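TrwC protein (Escherichia coli, PDB 1OMH) recognises and processes origin-of-transfer DNA in plasmid conjugation, probably nicking one strand with the N-terminal relaxase domain that forms this chain. Local coordinates at residues G13-Y18 / E80-D85; V94-L99 / L288-S293; K108-A113 / K147-T152; H202-L207 / G217-A222. One frame throughout, in Å; residues are numbered along the deposited sequence.

Interaction 1 of 4, residues G13-Y18 / E80-D85; sequences GRAASY and ERIGLD. With SO4 (sulfate ion), chain E; nucleotides of chain A.
Tyr18 and Asp85 approach from opposite directions, bringing CE1 of the ring to 3.4 Å from Asp85 OD2. The ring and carboxylate planes are turned 50° apart, the carboxylate oxygen coming obliquely to the ring. That oxygen has a stronger partner outside the pair, His163 ND1, and the His163 ring stacks on Tyr18. The apolar part is thin: Ala15 CB on helix 12-17 lies 4.4 Å from Ile82 CD1, and Leu59 of helix 52-60 packs against both residues. Ile82 and Gly83 together face Leu7 on the adjoining strand, a classic beta bulge. The polar bonds reach outward to anions and bases. Arg14 NH2 donates to O4 of a sulfate at 2.8 Å, with Arg154 as a second protein ligand of the same ion. On strand 81-89, Arg81, its chain extended from CG to NE, reads the DNA of chain A with its guanidinium edge. NH1 meets O6 of DG17 at 2.9 Å. NH2 points almost straight at N7 of DG17, 2.9 Å away at 177°, and NE donates to OP2 of DC16 at 2.7 Å. A methionine at Arg81 would probably leave the O6 and N7 edge of the guanine without donors and the DC16 phosphate without its countercharge. The paired bonds to O6 and N7 are the classic arginine-guanine reading of a major-groove edge, while the Tyr18 end lies in the HUH-type relaxase site beside His150 and His163, which bind zinc or copper in other structures of this protein, the metal being absent here.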
# COMPACT_ATOMS: atom_id res chain seq x y z
N GLY B 13 4.24 11.83 -10.96
CA GLY B 13 2.87 12.03 -11.40
C GLY B 13 1.99 10.93 -10.82
O GLY B 13 0.90 11.19 -10.31
N ARG B 14 2.48 9.70 -10.90
CA ARG B 14 1.75 8.54 -10.38
C ARG B 14 1.50 8.72 -8.88
O ARG B 14 0.37 8.58 -8.41
CB ARG B 14 2.57 7.26 -10.63
CG ARG B 14 1.94 5.98 -10.08
CD ARG B 14 2.92 4.80 -10.14
NE ARG B 14 3.26 4.40 -11.50
CZ ARG B 14 2.41 3.84 -12.36
NH1 ARG B 14 1.15 3.60 -12.00
NH2 ARG B 14 2.82 3.51 -13.58
N ALA B 15 2.55 9.04 -8.14
CA ALA B 15 2.44 9.23 -6.70
C ALA B 15 1.44 10.33 -6.35
O ALA B 15 0.70 10.21 -5.37
CB ALA B 15 3.81 9.57 -6.11
N ALA B 16 1.43 11.39 -7.15
CA ALA B 16 0.52 12.50 -6.91
C ALA B 16 -0.93 12.14 -7.21
O ALA B 16 -1.85 12.69 -6.60
CB ALA B 16 0.94 13.71 -7.75
N SER B 17 -1.13 11.20 -8.13
CA SER B 17 -2.48 10.77 -8.51
C SER B 17 -3.21 9.99 -7.43
O SER B 17 -4.43 9.85 -7.47
CB SER B 17 -2.42 9.92 -9.78
OG SER B 17 -1.89 8.64 -9.50
N TYR B 18 -2.46 9.46 -6.46
CA TYR B 18 -3.06 8.69 -5.38
C TYR B 18 -4.04 9.53 -4.57
O TYR B 18 -4.95 9.01 -3.95
CB TYR B 18 -1.96 8.13 -4.47
CG TYR B 18 -1.11 7.08 -5.14
CD1 TYR B 18 0.21 6.86 -4.74
CD2 TYR B 18 -1.62 6.29 -6.17
CE1 TYR B 18 1.00 5.89 -5.35
CE2 TYR B 18 -0.84 5.31 -6.79
CZ TYR B 18 0.47 5.12 -6.38
OH TYR B 18 1.24 4.16 -6.99
N GLU B 80 16.74 10.23 -9.09
CA GLU B 80 16.48 10.81 -7.79
C GLU B 80 15.26 10.09 -7.26
O GLU B 80 14.33 9.79 -8.01
CB GLU B 80 16.24 12.31 -7.89
CG GLU B 80 14.98 12.72 -8.61
CD GLU B 80 14.76 14.21 -8.52
OE1 GLU B 80 14.58 14.72 -7.39
OE2 GLU B 80 14.78 14.88 -9.58
N ARG B 81 15.27 9.80 -5.97
CA ARG B 81 14.17 9.10 -5.33
C ARG B 81 13.30 10.10 -4.61
O ARG B 81 13.79 10.98 -3.91
CB ARG B 81 14.73 8.05 -4.37
CG ARG B 81 15.42 6.92 -5.11
CD ARG B 81 16.14 5.95 -4.18
NE ARG B 81 16.65 4.80 -4.92
CZ ARG B 81 17.23 3.74 -4.37
NH1 ARG B 81 17.38 3.69 -3.05
NH2 ARG B 81 17.64 2.74 -5.13
N ILE B 82 11.99 9.97 -4.81
CA ILE B 82 11.04 10.88 -4.20
C ILE B 82 10.29 10.26 -3.04
O ILE B 82 9.64 10.96 -2.27
CB ILE B 82 10.01 11.36 -5.25
CG1 ILE B 82 9.16 10.18 -5.73
CG2 ILE B 82 10.74 11.97 -6.45
CD1 ILE B 82 8.05 10.57 -6.70
N GLY B 83 10.38 8.94 -2.93
CA GLY B 83 9.71 8.27 -1.84
C GLY B 83 9.66 6.75 -1.95
O GLY B 83 10.31 6.14 -2.79
N LEU B 84 8.87 6.17 -1.06
CA LEU B 84 8.69 4.73 -1.00
C LEU B 84 7.21 4.48 -0.78
O LEU B 84 6.65 4.92 0.22
CB LEU B 84 9.50 4.16 0.17
CG LEU B 84 9.38 2.65 0.42
CD1 LEU B 84 9.85 1.89 -0.82
CD2 LEU B 84 10.21 2.28 1.65
N ASP B 85 6.58 3.78 -1.71
CA ASP B 85 5.17 3.48 -1.59
C ASP B 85 4.96 2.10 -1.00
O ASP B 85 5.44 1.11 -1.53
CB ASP B 85 4.49 3.55 -2.97
CG ASP B 85 2.99 3.28 -2.90
OD1 ASP B 85 2.42 3.24 -1.79
OD2 ASP B 85 2.37 3.12 -3.98
S SO4 E . -0.04 2.10 -14.79
O1 SO4 E . -1.33 1.91 -15.49
O2 SO4 E . 0.82 0.91 -15.00
O3 SO4 E . -0.29 2.27 -13.35
O4 SO4 E . 0.63 3.29 -15.34
P DC A 16 18.78 4.80 -8.18
OP1 DC A 16 18.80 4.95 -9.66
OP2 DC A 16 17.49 4.51 -7.49
O5' DC A 16 19.85 3.69 -7.77
C5' DC A 16 20.95 3.38 -8.63
C4' DC A 16 21.92 2.43 -7.97
O4' DC A 16 22.39 2.98 -6.71
C3' DC A 16 21.29 1.07 -7.60
O3' DC A 16 21.79 0.12 -8.55
C2' DC A 16 22.06 0.64 -6.36
C1' DC A 16 22.72 1.91 -5.86
N1 DC A 16 22.74 2.32 -4.44
C2 DC A 16 23.98 2.32 -3.80
O2 DC A 16 24.99 2.03 -4.45
N3 DC A 16 24.06 2.63 -2.49
C4 DC A 16 22.96 2.94 -1.81
N4 DC A 16 23.10 3.23 -0.51
C5 DC A 16 21.67 2.96 -2.43
C6 DC A 16 21.61 2.65 -3.74
P DG A 17 20.87 -1.09 -9.07
OP1 DG A 17 21.63 -1.79 -10.13
OP2 DG A 17 19.51 -0.57 -9.38
O5' DG A 17 20.75 -2.06 -7.82
C5' DG A 17 21.76 -3.03 -7.53
C4' DG A 17 21.55 -3.60 -6.14
O4' DG A 17 21.53 -2.49 -5.22
C3' DG A 17 20.20 -4.31 -5.96
O3' DG A 17 20.51 -5.70 -5.80
C2' DG A 17 19.82 -3.97 -4.53
C1' DG A 17 20.63 -2.77 -4.17
N9 DG A 17 19.94 -1.55 -3.78
C8 DG A 17 19.27 -0.62 -4.54
N7 DG A 17 18.87 0.41 -3.84
C5 DG A 17 19.28 0.11 -2.54
C6 DG A 17 19.14 0.84 -1.33
O6 DG A 17 18.61 1.95 -1.15
N1 DG A 17 19.70 0.15 -0.26
C2 DG A 17 20.32 -1.08 -0.34
N2 DG A 17 20.80 -1.60 0.80
N3 DG A 17 20.45 -1.75 -1.45
C4 DG A 17 19.91 -1.10 -2.50
P DG A 15 18.88 8.96 -2.49
OP1 DG A 15 17.47 9.42 -2.65
OP2 DG A 15 19.24 8.16 -1.29
O5' DG A 15 19.27 8.09 -3.76
C5' DG A 15 19.11 8.57 -5.10
C4' DG A 15 20.02 7.78 -6.01
O4' DG A 15 21.31 7.81 -5.38
C3' DG A 15 19.68 6.31 -6.21
O3' DG A 15 19.35 6.18 -7.60
C2' DG A 15 21.04 5.63 -6.23
C1' DG A 15 21.97 6.58 -5.54
N9 DG A 15 22.56 6.24 -4.25
C8 DG A 15 22.01 6.32 -2.99
N7 DG A 15 22.90 6.15 -2.04
C5 DG A 15 24.08 5.89 -2.74
C6 DG A 15 25.39 5.64 -2.27
O6 DG A 15 25.80 5.62 -1.11
N1 DG A 15 26.27 5.42 -3.33
C2 DG A 15 25.93 5.45 -4.66
N2 DG A 15 26.90 5.21 -5.55
N3 DG A 15 24.72 5.68 -5.10
C4 DG A 15 23.86 5.90 -4.09

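Interaction 2 of 4, residues V94-L99 / L288-S293; sequences VSLQAL and LGIDFS
Phe292, near the end of the chain, turns the edge of its ring to helix 92-99, with Gln97 and Leu96 forming the matching surface. Its CG stands anti to the carbonyl carbon (chi1 -70°), which turns the ring toward the helix while the backbone oxygen remains available to Gln97. Leu96 meets the ring at its rim: CB lies in the ring plane, 4.0 Å from Phe292 CE2. Farther along the same leucine, CD2 comes to 4.2 Å from Ile290 CD1. Ile290 also serves the ring directly, its CG2 sitting 3.6 Å above the plane of Phe292 and over the ring centre, so one face is filled from within the tail itself. Gln97 and Phe292 run alongside each other with opposite sense, the amide turned steeply, 78°, from the ring plane. NE2 donates to Phe292 O at 3.2 Å, meeting a lone pair of that oxygen in the carbonyl plane. OE1 lies at the ring edge, 3.4 Å from Phe292 CD2, and accepts a hydrogen bond from His223 NE2. Beyond these residues the tail shapes itself: Gly289 closes helix 274-287 in a Schellman motif, and Asp291 OD1 accepts from Ser293 N at 3.1 Å in an Asx turn. Ala285 and Ala101 also pack on Phe292. The contact is thus an apolar patch finished by one amide with both ends engaged. Bonding OE1 to His223 probably fixes which way round the Gln97 amide lies, so that NE2 is the end presented to the tail, binding the last residues of this fragment to the helix.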
# COMPACT_ATOMS: atom_id res chain seq x y z
N VAL B 94 -12.57 -9.56 2.71
CA VAL B 94 -12.64 -8.39 3.56
C VAL B 94 -13.11 -7.19 2.75
O VAL B 94 -13.97 -6.42 3.21
CB VAL B 94 -11.26 -8.12 4.22
CG1 VAL B 94 -11.30 -6.83 5.03
CG2 VAL B 94 -10.90 -9.30 5.12
N SER B 95 -12.57 -7.02 1.55
CA SER B 95 -13.00 -5.90 0.70
C SER B 95 -14.49 -6.05 0.39
O SER B 95 -15.23 -5.05 0.38
CB SER B 95 -12.21 -5.87 -0.61
OG SER B 95 -10.83 -5.57 -0.39
N LEU B 96 -14.94 -7.28 0.16
CA LEU B 96 -16.35 -7.54 -0.15
C LEU B 96 -17.29 -7.19 0.99
O LEU B 96 -18.32 -6.54 0.79
CB LEU B 96 -16.53 -9.02 -0.52
CG LEU B 96 -16.44 -9.45 -1.98
CD1 LEU B 96 -15.44 -8.61 -2.75
CD2 LEU B 96 -16.09 -10.92 -2.03
N GLN B 97 -16.93 -7.62 2.19
CA GLN B 97 -17.76 -7.36 3.37
C GLN B 97 -17.83 -5.87 3.64
O GLN B 97 -18.87 -5.34 4.00
CB GLN B 97 -17.19 -8.09 4.59
CG GLN B 97 -18.14 -8.16 5.79
CD GLN B 97 -19.30 -9.11 5.55
OE1 GLN B 97 -19.11 -10.21 5.03
NE2 GLN B 97 -20.50 -8.71 5.95
N ALA B 98 -16.71 -5.17 3.46
CA ALA B 98 -16.68 -3.74 3.71
C ALA B 98 -17.33 -2.88 2.64
O ALA B 98 -18.05 -1.93 2.95
CB ALA B 98 -15.25 -3.27 3.92
N LEU B 99 -17.09 -3.21 1.38
CA LEU B 99 -17.57 -2.40 0.26
C LEU B 99 -18.87 -2.83 -0.42
O LEU B 99 -19.58 -2.00 -0.98
CB LEU B 99 -16.45 -2.27 -0.78
CG LEU B 99 -15.13 -1.76 -0.19
CD1 LEU B 99 -14.05 -1.78 -1.27
CD2 LEU B 99 -15.29 -0.35 0.36
N LEU B 288 -23.39 -14.75 -7.33
CA LEU B 288 -22.37 -15.68 -6.86
C LEU B 288 -22.83 -16.43 -5.61
O LEU B 288 -22.13 -17.30 -5.10
CB LEU B 288 -21.07 -14.93 -6.55
CG LEU B 288 -20.35 -14.30 -7.75
CD1 LEU B 288 -19.31 -13.30 -7.26
CD2 LEU B 288 -19.71 -15.39 -8.58
N GLY B 289 -24.02 -16.09 -5.13
CA GLY B 289 -24.57 -16.76 -3.96
C GLY B 289 -23.92 -16.41 -2.63
O GLY B 289 -23.92 -17.23 -1.71
N ILE B 290 -23.36 -15.21 -2.53
CA ILE B 290 -22.71 -14.78 -1.30
C ILE B 290 -23.74 -14.37 -0.26
O ILE B 290 -24.68 -13.63 -0.55
CB ILE B 290 -21.79 -13.56 -1.53
CG1 ILE B 290 -20.67 -13.91 -2.51
CG2 ILE B 290 -21.19 -13.11 -0.20
CD1 ILE B 290 -19.79 -12.73 -2.86
N ASP B 291 -23.55 -14.86 0.95
CA ASP B 291 -24.42 -14.52 2.07
C ASP B 291 -23.52 -13.77 3.04
O ASP B 291 -22.70 -14.38 3.73
CB ASP B 291 -24.99 -15.79 2.71
CG ASP B 291 -25.73 -15.51 4.00
OD1 ASP B 291 -26.24 -14.38 4.17
OD2 ASP B 291 -25.82 -16.43 4.85
N PHE B 292 -23.66 -12.45 3.07
CA PHE B 292 -22.84 -11.62 3.94
C PHE B 292 -23.24 -11.74 5.40
O PHE B 292 -22.73 -11.01 6.26
CB PHE B 292 -22.90 -10.16 3.48
CG PHE B 292 -22.20 -9.91 2.17
CD1 PHE B 292 -22.93 -9.63 1.01
CD2 PHE B 292 -20.81 -9.97 2.08
CE1 PHE B 292 -22.28 -9.42 -0.20
CE2 PHE B 292 -20.16 -9.76 0.87
CZ PHE B 292 -20.90 -9.48 -0.27
N SER B 293 -24.17 -12.67 5.66
CA SER B 293 -24.73 -12.99 6.98
C SER B 293 -26.20 -12.63 7.10
O SER B 293 -26.84 -12.38 6.06
CB SER B 293 -23.95 -12.31 8.12
OG SER B 293 -22.79 -13.06 8.43

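Interaction 3 of 4, residues K108-A113 / K147-T152; sequences KAHDRA and KFRHET. With SO4 (sulfate ion), chain D.
Arg149 runs out from its strand with CG anti to the backbone N and then bends at chi3 (62°), which swings its guanidinium toward Asp111, whose own CG lies beside the backbone N (chi1 -67°). The two side chains cross at about a right angle, yet carboxylate and guanidinium are nearly coplanar. Arg149 NH2 reaches Asp111 OD2 at 2.7 Å in a salt bridge; as a hydrogen bond it is weak, bent to 127°. OD1 lies 3.2 Å from Arg149 CD, so the acid meets the arginine through a single nitrogen and the last methylene. With an alanine in place of Asp111 the carboxylate is gone, and the Arg149 guanidinium is likely to lose its acidic mate and be freer to turn. A water makes a second bridge, donating to Asp111 O at 2.8 Å and accepting from Lys147 NZ at 2.7 Å. The other side of the strand end grips a sulfate, probably from the crystallisation liquor: His150 ND1 bonds O1 at 2.9 Å, Glu151 N bonds O3 at 2.7 Å and Thr152 N bonds O4 at 2.9 Å. His150 is a zinc and copper ligand in other structures of this protein, though the metal is absent here; its NE2 bonds Tyr18 O. Helix 104-122 lies across strand 145-152, which runs between strands 34-37 and 158-167. His110 bonds Thr162 on the latter strand and Tyr196 on helix 189-206, tying the two helices to this face of the sheet, while Phe148 packs on the opposite face against Phe55.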
# COMPACT_ATOMS: atom_id res chain seq x y z
N LYS B 108 -12.49 0.99 8.97
CA LYS B 108 -11.72 1.49 10.10
C LYS B 108 -10.69 0.44 10.55
O LYS B 108 -9.58 0.78 10.96
CB LYS B 108 -12.65 1.83 11.27
CG LYS B 108 -11.92 2.26 12.54
N ALA B 109 -11.07 -0.83 10.48
CA ALA B 109 -10.18 -1.92 10.87
C ALA B 109 -8.93 -1.90 9.99
O ALA B 109 -7.81 -2.05 10.47
CB ALA B 109 -10.89 -3.26 10.76
N HIS B 110 -9.15 -1.74 8.69
CA HIS B 110 -8.06 -1.68 7.71
C HIS B 110 -7.17 -0.48 8.01
O HIS B 110 -5.95 -0.61 8.08
CB HIS B 110 -8.64 -1.57 6.29
CG HIS B 110 -7.64 -1.15 5.26
ND1 HIS B 110 -6.75 -2.03 4.68
CD2 HIS B 110 -7.38 0.06 4.72
CE1 HIS B 110 -5.99 -1.38 3.82
NE2 HIS B 110 -6.35 -0.11 3.83
N ASP B 111 -7.78 0.69 8.18
CA ASP B 111 -7.02 1.90 8.46
C ASP B 111 -6.14 1.75 9.70
O ASP B 111 -4.99 2.19 9.71
CB ASP B 111 -7.95 3.10 8.65
CG ASP B 111 -8.67 3.49 7.38
OD1 ASP B 111 -8.27 3.03 6.29
OD2 ASP B 111 -9.64 4.28 7.45
N ARG B 112 -6.67 1.12 10.74
CA ARG B 112 -5.90 0.92 11.97
C ARG B 112 -4.72 -0.02 11.73
O ARG B 112 -3.61 0.27 12.15
CB ARG B 112 -6.79 0.35 13.07
CG ARG B 112 -7.79 1.34 13.65
CD ARG B 112 -8.74 0.64 14.62
NE ARG B 112 -9.63 1.58 15.30
CZ ARG B 112 -10.66 1.22 16.05
NH1 ARG B 112 -10.93 -0.07 16.23
NH2 ARG B 112 -11.41 2.13 16.64
N ALA B 113 -4.97 -1.13 11.04
CA ALA B 113 -3.91 -2.08 10.76
C ALA B 113 -2.80 -1.39 9.98
O ALA B 113 -1.62 -1.65 10.21
CB ALA B 113 -4.45 -3.28 10.00
N LYS B 147 -0.89 8.91 3.43
CA LYS B 147 -1.68 7.68 3.27
C LYS B 147 -2.93 7.92 2.43
O LYS B 147 -3.73 8.80 2.74
CB LYS B 147 -2.09 7.12 4.64
CG LYS B 147 -0.94 6.87 5.60
CD LYS B 147 -1.43 6.30 6.92
CE LYS B 147 -2.30 7.30 7.66
NZ LYS B 147 -2.78 6.78 8.97
N PHE B 148 -3.11 7.11 1.39
CA PHE B 148 -4.27 7.27 0.52
C PHE B 148 -5.04 5.96 0.37
O PHE B 148 -4.55 5.01 -0.24
CB PHE B 148 -3.81 7.80 -0.84
CG PHE B 148 -2.92 9.01 -0.74
CD1 PHE B 148 -1.54 8.88 -0.74
CD2 PHE B 148 -3.47 10.28 -0.61
CE1 PHE B 148 -0.71 10.00 -0.63
CE2 PHE B 148 -2.66 11.41 -0.50
CZ PHE B 148 -1.27 11.26 -0.51
N ARG B 149 -6.25 5.93 0.93
CA ARG B 149 -7.13 4.76 0.89
C ARG B 149 -7.97 4.74 -0.39
O ARG B 149 -8.60 5.73 -0.74
CB ARG B 149 -8.05 4.78 2.12
CG ARG B 149 -8.87 3.51 2.35
CD ARG B 149 -9.82 3.70 3.53
NE ARG B 149 -10.78 4.76 3.26
CZ ARG B 149 -11.16 5.66 4.16
NH1 ARG B 149 -12.04 6.60 3.81
NH2 ARG B 149 -10.67 5.64 5.39
N HIS B 150 -7.97 3.59 -1.07
CA HIS B 150 -8.73 3.41 -2.29
C HIS B 150 -9.60 2.17 -2.18
O HIS B 150 -9.32 1.30 -1.36
CB HIS B 150 -7.79 3.33 -3.49
CG HIS B 150 -7.18 4.65 -3.83
ND1 HIS B 150 -7.91 5.68 -4.38
CD2 HIS B 150 -5.94 5.15 -3.59
CE1 HIS B 150 -7.15 6.76 -4.46
NE2 HIS B 150 -5.96 6.47 -3.98
N GLU B 151 -10.63 2.07 -3.00
CA GLU B 151 -11.56 0.96 -2.89
C GLU B 151 -11.81 0.09 -4.11
O GLU B 151 -12.53 -0.91 -4.02
CB GLU B 151 -12.89 1.49 -2.35
CG GLU B 151 -12.71 2.53 -1.24
CD GLU B 151 -14.02 3.07 -0.68
OE1 GLU B 151 -15.02 3.15 -1.44
OE2 GLU B 151 -14.05 3.42 0.51
N THR B 152 -11.21 0.42 -5.26
CA THR B 152 -11.44 -0.38 -6.45
C THR B 152 -10.16 -0.84 -7.14
O THR B 152 -9.12 -0.18 -7.08
CB THR B 152 -12.31 0.36 -7.49
OG1 THR B 152 -11.57 1.43 -8.08
CG2 THR B 152 -13.57 0.92 -6.83
S SO4 D . -10.85 4.09 -6.06
O1 SO4 D . -10.03 5.28 -6.30
O2 SO4 D . -12.00 4.09 -6.98
O3 SO4 D . -11.35 4.10 -4.67
O4 SO4 D . -10.03 2.88 -6.27
O HOH W 1 -4.43 4.68 8.51

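Interaction 4 of 4, residues H202-L207 / G217-A222; sequences HELQKL and GNFDLA. With nucleotides of chain A.
Leu204 on helix 189-206 sets its CD1 against the rim of the Phe219 ring, near the ring plane and 3.6 Å from CE2. The helix is followed directly by a beta hairpin, strands 211-213 and 219-221, and this contact folds the hairpin's second strand back against the helix end. The same methyl, Leu204 CD1, lies 4.3 Å from Leu221 CD2, so one leucine branch fills the angle between two strand side chains. Phe219 can present its edge because CG sits between the backbone N and the carbonyl carbon (chi1 70°), turning the ring toward the helix. Outside this apolar first shell, Val94 and Ile106 add further carbon surface around Leu204, and Leu211 of the partner strand touches both Phe219 and Leu221. On the strand's backbone side, Ser93 OG bonds Leu221 N and Asp220 OD1. Glu203 links the helix to helix 104-122 through salt bridges with Arg112 and Arg116. A further salt bridge comes from within the helix: Lys206 NZ meets Glu203 OE2 on its syn side at 3.2 Å, 27° out of the carboxylate plane.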
# COMPACT_ATOMS: atom_id res chain seq x y z
N HIS B 202 -6.99 -9.20 14.01
CA HIS B 202 -7.37 -8.88 15.38
C HIS B 202 -8.57 -7.94 15.38
O HIS B 202 -9.54 -8.15 16.10
CB HIS B 202 -6.20 -8.23 16.13
CG HIS B 202 -6.51 -7.87 17.54
ND1 HIS B 202 -6.83 -8.81 18.50
CD2 HIS B 202 -6.56 -6.67 18.17
CE1 HIS B 202 -7.06 -8.20 19.65
NE2 HIS B 202 -6.90 -6.90 19.48
N GLU B 203 -8.50 -6.90 14.57
CA GLU B 203 -9.58 -5.92 14.47
C GLU B 203 -10.86 -6.55 13.94
O GLU B 203 -11.96 -6.21 14.40
CB GLU B 203 -9.17 -4.76 13.56
CG GLU B 203 -8.10 -3.87 14.15
CD GLU B 203 -8.54 -3.25 15.46
OE1 GLU B 203 -9.66 -2.71 15.52
OE2 GLU B 203 -7.76 -3.30 16.44
N LEU B 204 -10.73 -7.44 12.97
CA LEU B 204 -11.88 -8.12 12.37
C LEU B 204 -12.55 -9.05 13.37
O LEU B 204 -13.78 -9.16 13.41
CB LEU B 204 -11.45 -8.91 11.14
CG LEU B 204 -11.01 -8.05 9.95
CD1 LEU B 204 -10.50 -8.93 8.83
CD2 LEU B 204 -12.20 -7.21 9.48
N GLN B 205 -11.74 -9.74 14.17
CA GLN B 205 -12.30 -10.64 15.16
C GLN B 205 -13.06 -9.86 16.22
O GLN B 205 -14.04 -10.36 16.77
CB GLN B 205 -11.19 -11.49 15.77
CG GLN B 205 -10.79 -12.61 14.84
CD GLN B 205 -9.57 -13.36 15.30
OE1 GLN B 205 -9.30 -14.47 14.83
NE2 GLN B 205 -8.80 -12.75 16.20
N LYS B 206 -12.64 -8.63 16.49
CA LYS B 206 -13.32 -7.80 17.47
C LYS B 206 -14.71 -7.44 16.97
O LYS B 206 -15.59 -7.08 17.75
CB LYS B 206 -12.54 -6.51 17.73
CG LYS B 206 -11.74 -6.52 19.01
CD LYS B 206 -11.29 -5.12 19.41
CE LYS B 206 -10.27 -4.54 18.45
NZ LYS B 206 -9.73 -3.24 18.94
N LEU B 207 -14.91 -7.53 15.65
CA LEU B 207 -16.20 -7.21 15.04
C LEU B 207 -17.09 -8.44 14.97
O LEU B 207 -18.24 -8.37 14.53
CB LEU B 207 -15.99 -6.64 13.63
CG LEU B 207 -15.15 -5.35 13.56
CD1 LEU B 207 -15.03 -4.91 12.11
CD2 LEU B 207 -15.81 -4.25 14.39
N GLY B 217 -0.14 -17.74 5.66
CA GLY B 217 -0.22 -16.68 6.63
C GLY B 217 -1.43 -15.83 6.33
O GLY B 217 -1.88 -15.03 7.16
N ASN B 218 -1.98 -16.01 5.13
CA ASN B 218 -3.15 -15.26 4.68
C ASN B 218 -4.47 -15.81 5.20
O ASN B 218 -4.56 -16.96 5.62
CB ASN B 218 -3.18 -15.23 3.14
CG ASN B 218 -2.04 -14.43 2.56
OD1 ASN B 218 -1.37 -14.86 1.62
ND2 ASN B 218 -1.82 -13.25 3.10
N PHE B 219 -5.50 -14.97 5.16
CA PHE B 219 -6.83 -15.37 5.60
C PHE B 219 -7.93 -14.63 4.85
O PHE B 219 -7.68 -13.62 4.19
CB PHE B 219 -7.01 -15.08 7.10
CG PHE B 219 -7.10 -13.62 7.43
CD1 PHE B 219 -5.95 -12.91 7.76
CD2 PHE B 219 -8.32 -12.95 7.40
CE1 PHE B 219 -6.01 -11.55 8.05
CE2 PHE B 219 -8.40 -11.59 7.69
CZ PHE B 219 -7.24 -10.88 8.02
N ASP B 220 -9.14 -15.15 4.97
CA ASP B 220 -10.33 -14.56 4.36
C ASP B 220 -11.45 -14.81 5.36
O ASP B 220 -11.30 -15.65 6.26
CB ASP B 220 -10.66 -15.24 3.03
CG ASP B 220 -10.06 -14.51 1.84
OD1 ASP B 220 -10.46 -13.35 1.59
OD2 ASP B 220 -9.19 -15.10 1.17
N LEU B 221 -12.55 -14.09 5.24
CA LEU B 221 -13.67 -14.28 6.13
C LEU B 221 -14.23 -15.67 5.84
O LEU B 221 -14.50 -16.01 4.69
CB LEU B 221 -14.73 -13.20 5.88
CG LEU B 221 -14.19 -11.78 6.05
CD1 LEU B 221 -15.32 -10.78 5.80
CD2 LEU B 221 -13.63 -11.60 7.45
N ALA B 222 -14.41 -16.47 6.89
CA ALA B 222 -14.90 -17.84 6.75
C ALA B 222 -16.23 -18.07 6.02
O ALA B 222 -16.45 -19.14 5.47
CB ALA B 222 -14.96 -18.50 8.14
P DT A 21 5.70 -12.44 -4.34
OP1 DT A 21 5.29 -13.09 -5.61
OP2 DT A 21 5.51 -10.99 -4.18
O5' DT A 21 5.02 -13.21 -3.13
C5' DT A 21 5.02 -14.64 -3.07
C4' DT A 21 3.96 -15.14 -2.11
O4' DT A 21 4.14 -14.48 -0.83
C3' DT A 21 2.52 -14.84 -2.53
O3' DT A 21 1.93 -16.09 -2.95
C2' DT A 21 1.80 -14.65 -1.21
C1' DT A 21 2.88 -14.31 -0.19
N1 DT A 21 2.82 -12.98 0.48
C2 DT A 21 1.67 -12.68 1.19
O2 DT A 21 0.70 -13.42 1.25
N3 DT A 21 1.68 -11.46 1.81
C4 DT A 21 2.70 -10.53 1.81
O4 DT A 21 2.56 -9.47 2.44
C5 DT A 21 3.88 -10.90 1.05
C7 DT A 21 5.04 -9.96 0.99
C6 DT A 21 3.88 -12.09 0.43

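Along the chain, interaction 1 closes before interactions 3 and 4 open in turn, and interaction 2 spans both by joining helix 92-99 to the C-terminal tail. Interactions 1 and 3 reach the same five-stranded antiparallel sheet, their centres 18 Å apart, and meet at the metal-site histidines. Interactions 2, 3 and 4 cluster, with centres 14 to 17 Å apart: a salt bridge between their helices joins 3 and 4, Val94 of interaction 2 packs on interaction 4, and Leu99 touches Glu151. Interaction 1 lies across the chain's centre from interactions 2 and 4. Through its central sheet the relaxase domain thus joins the metal-site side and its guanine-reading arginine to a helix-and-hairpin layer that also borders the DNA.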